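Local coordinates for probable M18-family aminopeptidase 1 (Thermotoga maritima, PDB 2GLF) that probably acts as a zinc-dependent metallopeptidase of the M18 family, removing residues from the amino ends of peptides, at the interface of chains A and B. Sequence-based numbering; all coordinates share one arbitrary frame. Chains: chain A/B, Probable M18-family aminopeptidase 1.

The interface of chains A and B. Residues chain A 163-166, 169, 178; chain B 121, 123, 125, 424-425.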
ATOM      1  N   ASP A 163     -24.872  20.825   8.546  1.00 13.41           N
ATOM      2  CA  ASP A 163     -23.931  19.909   7.921  1.00 13.41           C
ATOM      3  C   ASP A 163     -23.998  20.096   6.416  1.00 13.73           C
ATOM      4  O   ASP A 163     -25.049  20.444   5.892  1.00 14.61           O
ATOM      5  CB  ASP A 163     -24.273  18.465   8.291  1.00 21.58           C
ATOM      6  CG  ASP A 163     -23.301  17.470   7.699  1.00 22.38           C
ATOM      7  OD1 ASP A 163     -22.144  17.856   7.434  1.00 22.63           O
ATOM      8  OD2 ASP A 163     -23.684  16.298   7.509  1.00 24.73           O
ATOM      9  N   LEU A 164     -22.876  19.877   5.731  1.00  9.22           N
ATOM     10  CA  LEU A 164     -22.798  20.030   4.276  1.00  9.10           C
ATOM     11  C   LEU A 164     -23.745  19.064   3.589  1.00  9.10           C
ATOM     12  O   LEU A 164     -23.797  17.890   3.954  1.00  9.10           O
ATOM     13  CB  LEU A 164     -21.368  19.764   3.801  1.00  4.93           C
ATOM     14  CG  LEU A 164     -21.027  19.951   2.323  1.00  4.93           C
ATOM     15  CD1 LEU A 164     -21.349  21.359   1.886  1.00  4.93           C
ATOM     16  CD2 LEU A 164     -19.548  19.672   2.108  1.00  4.93           C
ATOM     17  N   LEU A 165     -24.497  19.551   2.600  1.00 11.73           N
ATOM     18  CA  LEU A 165     -25.433  18.686   1.888  1.00 12.28           C
ATOM     19  C   LEU A 165     -24.681  17.517   1.253  1.00 13.23           C
ATOM     20  O   LEU A 165     -23.561  17.673   0.772  1.00 12.46           O
ATOM     21  CB  LEU A 165     -26.224  19.472   0.831  1.00 14.02           C
ATOM     22  CG  LEU A 165     -25.581  20.313  -0.277  1.00 14.26           C
ATOM     23  CD1 LEU A 165     -24.619  19.496  -1.091  1.00 14.69           C
ATOM     24  CD2 LEU A 165     -26.683  20.838  -1.179  1.00 13.81           C
ATOM     25  N   PRO A 166     -25.289  16.327   1.250  1.00 12.86           N
ATOM     26  CA  PRO A 166     -24.651  15.141   0.677  1.00 13.27           C
ATOM     27  C   PRO A 166     -24.220  15.235  -0.784  1.00 14.65           C
ATOM     28  O   PRO A 166     -23.208  14.655  -1.175  1.00 14.72           O
ATOM     29  CB  PRO A 166     -25.689  14.047   0.916  1.00 12.93           C
ATOM     30  CG  PRO A 166     -26.990  14.791   0.869  1.00 12.30           C
ATOM     31  CD  PRO A 166     -26.673  16.030   1.668  1.00 12.84           C
ATOM     32  N   ASP A 169     -20.774  16.612  -0.908  1.00 23.88           N
ATOM     33  CA  ASP A 169     -19.838  15.995   0.032  1.00 27.21           C
ATOM     34  C   ASP A 169     -19.254  14.782  -0.682  1.00 29.18           C
ATOM     35  O   ASP A 169     -19.820  13.689  -0.633  1.00 28.90           O
ATOM     36  CB  ASP A 169     -20.580  15.563   1.303  1.00 40.54           C
ATOM     37  CG  ASP A 169     -19.654  15.378   2.489  1.00 40.84           C
ATOM     38  OD1 ASP A 169     -18.747  14.526   2.412  1.00 41.72           O
ATOM     39  OD2 ASP A 169     -19.838  16.087   3.501  1.00 43.11           O
ATOM     40  N   LYS A 178     -12.703  14.099   8.403  1.00 42.17           N
ATOM     41  CA  LYS A 178     -14.078  14.421   8.046  1.00 40.77           C
ATOM     42  C   LYS A 178     -14.644  15.512   8.949  1.00 39.28           C
ATOM     43  O   LYS A 178     -14.758  16.669   8.543  1.00 39.30           O
ATOM     44  CB  LYS A 178     -14.947  13.158   8.147  1.00 25.82           C
ATOM     45  CG  LYS A 178     -16.380  13.303   7.651  1.00 25.90           C
ATOM     46  CD  LYS A 178     -16.421  13.636   6.168  1.00 26.34           C
ATOM     47  CE  LYS A 178     -17.827  13.511   5.620  1.00 28.01           C
ATOM     48  NZ  LYS A 178     -18.804  14.256   6.463  1.00 30.47           N
TER
ATOM     49  N   GLY B 121     -31.680  10.300  -0.867  1.00 10.03           N
ATOM     50  CA  GLY B 121     -30.302  10.581  -0.513  1.00 10.33           C
ATOM     51  C   GLY B 121     -30.091  11.057   0.904  1.00 11.58           C
ATOM     52  O   GLY B 121     -29.698  12.189   1.147  1.00 12.60           O
ATOM     53  N   LYS B 123     -28.393  10.815   4.864  1.00 21.46           N
ATOM     54  CA  LYS B 123     -27.039  10.754   5.408  1.00 21.11           C
ATOM     55  C   LYS B 123     -27.217   9.950   6.689  1.00 20.64           C
ATOM     56  O   LYS B 123     -27.586  10.500   7.726  1.00 20.69           O
ATOM     57  CB  LYS B 123     -26.489  12.136   5.750  1.00 16.31           C
ATOM     58  CG  LYS B 123     -25.737  12.811   4.622  1.00 16.90           C
ATOM     59  CD  LYS B 123     -24.772  13.842   5.183  1.00 16.41           C
ATOM     60  CE  LYS B 123     -23.702  14.218   4.168  1.00 17.92           C
ATOM     61  NZ  LYS B 123     -22.615  15.065   4.754  1.00 17.37           N
ATOM     62  N   TYR B 125     -25.696   8.888   9.339  1.00 18.57           N
ATOM     63  CA  TYR B 125     -25.361   9.395  10.662  1.00 17.64           C
ATOM     64  C   TYR B 125     -26.240  10.501  11.228  1.00 17.24           C
ATOM     65  O   TYR B 125     -26.162  10.813  12.420  1.00 17.89           O
ATOM     66  CB  TYR B 125     -23.886   9.804  10.728  1.00 12.77           C
ATOM     67  CG  TYR B 125     -23.474  10.922   9.809  1.00 12.77           C
ATOM     68  CD1 TYR B 125     -22.974  10.663   8.529  1.00 12.77           C
ATOM     69  CD2 TYR B 125     -23.546  12.246  10.233  1.00 12.77           C
ATOM     70  CE1 TYR B 125     -22.555  11.703   7.702  1.00 12.77           C
ATOM     71  CE2 TYR B 125     -23.133  13.287   9.414  1.00 12.77           C
ATOM     72  CZ  TYR B 125     -22.640  13.013   8.155  1.00 12.77           C
ATOM     73  OH  TYR B 125     -22.239  14.062   7.365  1.00 12.77           O
HETATM   74  N   MSE B 424     -29.056  20.679   3.469  1.00 15.31           N
HETATM   75  CA  MSE B 424     -30.125  20.025   2.733  1.00 16.72           C
HETATM   76  C   MSE B 424     -30.055  18.521   2.998  1.00 16.07           C
HETATM   77  O   MSE B 424     -28.968  17.951   3.165  1.00 15.60           O
HETATM   78  CB  MSE B 424     -29.944  20.304   1.245  1.00 35.76           C
HETATM   79  CG  MSE B 424     -31.186  20.149   0.394  1.00 37.44           C
HETATM   80 SE   MSE B 424     -30.775  20.457  -1.495  1.00 41.03          SE
HETATM   81  CE  MSE B 424     -31.297  18.730  -2.157  1.00 38.42           C
ATOM     82  N   HIS B 425     -31.224  17.890   3.039  1.00 17.45           N
ATOM     83  CA  HIS B 425     -31.351  16.457   3.282  1.00 16.85           C
ATOM     84  C   HIS B 425     -31.096  16.033   4.710  1.00 16.85           C
ATOM     85  O   HIS B 425     -31.216  14.858   5.034  1.00 16.85           O
ATOM     86  CB  HIS B 425     -30.448  15.649   2.350  1.00 11.63           C
ATOM     87  CG  HIS B 425     -31.037  15.431   0.993  1.00 12.88           C
ATOM     88  ND1 HIS B 425     -30.653  14.394   0.172  1.00 13.94           N
ATOM     89  CD2 HIS B 425     -31.991  16.114   0.315  1.00 14.44           C
ATOM     90  CE1 HIS B 425     -31.345  14.445  -0.951  1.00 14.19           C
ATOM     91  NE2 HIS B 425     -32.164  15.479  -0.890  1.00 12.83           N
TER
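A:Asp163, with CG anti to the backbone N (chi1 -178°), meets B:Lys123 tip to tip; the lysine has CG anti to its carbonyl carbon (chi1 -90°) and runs extended from CG to the ammonium group. Carboxylate oxygen OD2 of A:Asp163 accepts hydrogen bonds from both B:Tyr125 and B:Lys123. The phenol OH of B:Tyr125 reaches OD2 of A:Asp163 on its syn side at 2.7 Å, with ring and carboxylate planes 50° apart, while NZ of B:Lys123 forms a salt bridge to the same oxygen from above the carboxylate plane, at 3.2 Å. NZ of B:Lys123 also donates a hydrogen bond to the carbonyl O of A:Leu164 (3.2 Å) and, within its own chain, to OH of B:Tyr125 (2.8 Å), closing a small network. OD1 of A:Asp163 takes the backbone N of A:Leu164 through a bent bond from well above the carboxylate plane, which may help to hold the group. An alanine in place of A:Asp163 would probably leave the B:Lys123 ammonium short of a countercharge and the B:Tyr125 hydroxyl without its acceptor across the interface. A:Asp169 adds a salt bridge to the lysine, though it is poorly ordered and the accompanying hydrogen bond weak. The methylene stem of B:Lys123 lies against A:Pro166, whose CA is 3.7 Å from CE of the lysine. The same proline ring crosses B:His425 nearly at a right angle, its CG 3.7 Å from ND1; that imidazole nitrogen donates to the carbonyl O of B:Gly121. B:His425 is a manganese ligand here, where zinc is the expected cofactor, so chain A packs beside chain B's metal site. Chain A contributes the loop leading into 3-10 helix 166-168, and chain B the stretch around 3-10 helix 124-127 plus the loop between strands 420-421 and 429-432, in one part of a two-fold symmetric interface within the deposited dodecamer.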